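Local coordinates for response regulator receiver protein (Desulfuromonas acetoxidans, PDB 2ZAY) that is the receiver domain of a longer response regulator and probably takes part in signal transduction, at residues S66-F71 and A98-M103. Numbering follows the deposited sequence.
Sequences SGMDLF and AQLLDM
The ring of Phe-71 meets Met-103 in two places, joining helices 67-75 and 94-103 of the CheY-like receiver fold: its CD2 lies 3.8 Å from Met-103 CE, and its CE2 3.7 Å from Met-103 O, which approaches obliquely. The ring of Phe-105 meets the same phenyl group, their planes about 30° apart, and Val-85 of the central sheet also touches Phe-71. The other flat group, the amide of the exposed Gln-99, brings NE2 to 3.8 Å from Met-68 SD. The short helical segments run almost exactly parallel (2°) with axes 11.7 Å apart, a gap bridged by side chains, above all the two methionines. With CG anti to its carbonyl carbon (chi1 -74°), Met-68 sets that atom against both Leu-100 CD2 and Met-103 SD, and its side chain crosses theirs at about a right angle. Leu-100, buried against Ala-87 and Phe-105, places CD2 3.4 Å from Met-68 CG, tighter than usual van der Waals contact. An alanine in place of Met-68 would probably open a gap beside Leu-100 CD2 and strip Met-103 SD of its CG and sulfur contacts, leaving it the more distant CB. At the start of helix 67-75, Ser-66 and Asp-69 form a capping box, with Asp-69 N donating to Ser-66 OG and Ser-66 N to Asp-69 OD2. Between the helices, Met-68 SD and Met-103 SD come within 3.5 Å of each other.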
loop_
_atom_site.group_PDB
_atom_site.type_symbol
_atom_site.label_atom_id
_atom_site.label_comp_id
_atom_site.label_asym_id
_atom_site.label_seq_id
_atom_site.Cartn_x
_atom_site.Cartn_y
_atom_site.Cartn_z
ATOM N N SER A 66 -11.612 4.892 3.123
ATOM C CA SER A 66 -10.486 4.385 3.898
ATOM C C SER A 66 -9.672 3.308 3.188
ATOM O O SER A 66 -10.043 2.831 2.113
ATOM C CB SER A 66 -10.992 3.817 5.222
ATOM O OG SER A 66 -11.603 2.557 5.008
ATOM N N GLY A 67 -8.554 2.939 3.807
ATOM C CA GLY A 67 -7.703 1.898 3.255
ATOM C C GLY A 67 -8.465 0.584 3.248
ATOM O O GLY A 67 -8.277 -0.244 2.357
ATOM N N MET A 68 -9.322 0.381 4.246
ATOM C CA MET A 68 -10.124 -0.844 4.310
ATOM C C MET A 68 -11.159 -0.850 3.185
ATOM O O MET A 68 -11.485 -1.906 2.642
ATOM C CB MET A 68 -10.836 -0.973 5.662
ATOM C CG MET A 68 -9.925 -1.363 6.818
ATOM S SD MET A 68 -10.827 -1.675 8.372
ATOM C CE MET A 68 -11.293 0.001 8.801
ATOM N N ASP A 69 -11.673 0.330 2.838
ATOM C CA ASP A 69 -12.653 0.448 1.759
ATOM C C ASP A 69 -11.964 0.116 0.445
ATOM O O ASP A 69 -12.522 -0.575 -0.407
ATOM C CB ASP A 69 -13.220 1.871 1.677
ATOM C CG ASP A 69 -14.117 2.211 2.849
ATOM O OD1 ASP A 69 -14.916 1.336 3.249
ATOM O OD2 ASP A 69 -14.032 3.354 3.357
ATOM N N LEU A 70 -10.743 0.620 0.289
ATOM C CA LEU A 70 -9.958 0.366 -0.915
ATOM C C LEU A 70 -9.672 -1.130 -1.003
ATOM O O LEU A 70 -9.821 -1.735 -2.063
ATOM C CB LEU A 70 -8.635 1.141 -0.872
ATOM C CG LEU A 70 -7.665 0.909 -2.043
ATOM C CD1 LEU A 70 -8.377 1.198 -3.353
ATOM C CD2 LEU A 70 -6.435 1.806 -1.896
ATOM N N PHE A 71 -9.255 -1.719 0.115
ATOM C CA PHE A 71 -8.964 -3.146 0.146
ATOM C C PHE A 71 -10.179 -3.936 -0.356
ATOM O O PHE A 71 -10.051 -4.821 -1.205
ATOM C CB PHE A 71 -8.637 -3.588 1.570
ATOM C CG PHE A 71 -8.241 -5.037 1.681
ATOM C CD1 PHE A 71 -6.920 -5.424 1.495
ATOM C CD2 PHE A 71 -9.192 -6.012 1.966
ATOM C CE1 PHE A 71 -6.543 -6.767 1.597
ATOM C CE2 PHE A 71 -8.837 -7.352 2.069
ATOM C CZ PHE A 71 -7.505 -7.737 1.885
ATOM N N ALA A 98 -4.121 -5.516 14.434
ATOM C CA ALA A 98 -4.776 -6.823 14.391
ATOM C C ALA A 98 -5.977 -6.839 13.449
ATOM O O ALA A 98 -6.155 -7.794 12.697
ATOM C CB ALA A 98 -5.204 -7.258 15.796
ATOM N N GLN A 99 -6.804 -5.792 13.477
ATOM C CA GLN A 99 -7.967 -5.753 12.588
ATOM C C GLN A 99 -7.580 -5.797 11.106
ATOM O O GLN A 99 -8.172 -6.546 10.320
ATOM C CB GLN A 99 -8.812 -4.498 12.844
ATOM C CG GLN A 99 -9.827 -4.206 11.731
ATOM C CD GLN A 99 -10.672 -2.964 11.998
ATOM O OE1 GLN A 99 -10.166 -1.940 12.467
ATOM N NE2 GLN A 99 -11.962 -3.047 11.685
ATOM N N LEU A 100 -6.591 -4.997 10.717
ATOM C CA LEU A 100 -6.169 -4.970 9.319
ATOM C C LEU A 100 -5.546 -6.299 8.897
ATOM O O LEU A 100 -5.864 -6.837 7.834
ATOM C CB LEU A 100 -5.188 -3.825 9.084
ATOM C CG LEU A 100 -5.793 -2.426 9.256
ATOM C CD1 LEU A 100 -4.746 -1.377 8.887
ATOM C CD2 LEU A 100 -7.024 -2.277 8.383
ATOM N N LEU A 101 -4.668 -6.837 9.730
ATOM C CA LEU A 101 -4.060 -8.127 9.410
ATOM C C LEU A 101 -5.138 -9.221 9.337
ATOM O O LEU A 101 -5.102 -10.079 8.453
ATOM C CB LEU A 101 -3.005 -8.505 10.459
ATOM C CG LEU A 101 -1.715 -7.676 10.483
ATOM C CD1 LEU A 101 -0.773 -8.227 11.540
ATOM C CD2 LEU A 101 -1.045 -7.727 9.112
ATOM N N ASP A 102 -6.096 -9.188 10.262
ATOM C CA ASP A 102 -7.158 -10.204 10.278
ATOM C C ASP A 102 -8.007 -10.167 9.011
ATOM O O ASP A 102 -8.484 -11.204 8.549
ATOM C CB ASP A 102 -8.046 -10.043 11.521
ATOM C CG ASP A 102 -7.325 -10.429 12.813
ATOM O OD1 ASP A 102 -6.337 -11.193 12.756
ATOM O OD2 ASP A 102 -7.749 -9.984 13.898
ATOM N N MET A 103 -8.170 -8.964 8.460
ATOM C CA MET A 103 -8.923 -8.691 7.228
ATOM C C MET A 103 -8.265 -9.262 5.982
ATOM O O MET A 103 -8.944 -9.552 4.989
ATOM C CB MET A 103 -9.009 -7.189 6.984
ATOM C CG MET A 103 -10.259 -6.513 7.407
ATOM S SD MET A 103 -10.080 -4.787 6.968
ATOM C CE MET A 103 -10.639 -4.791 5.278
#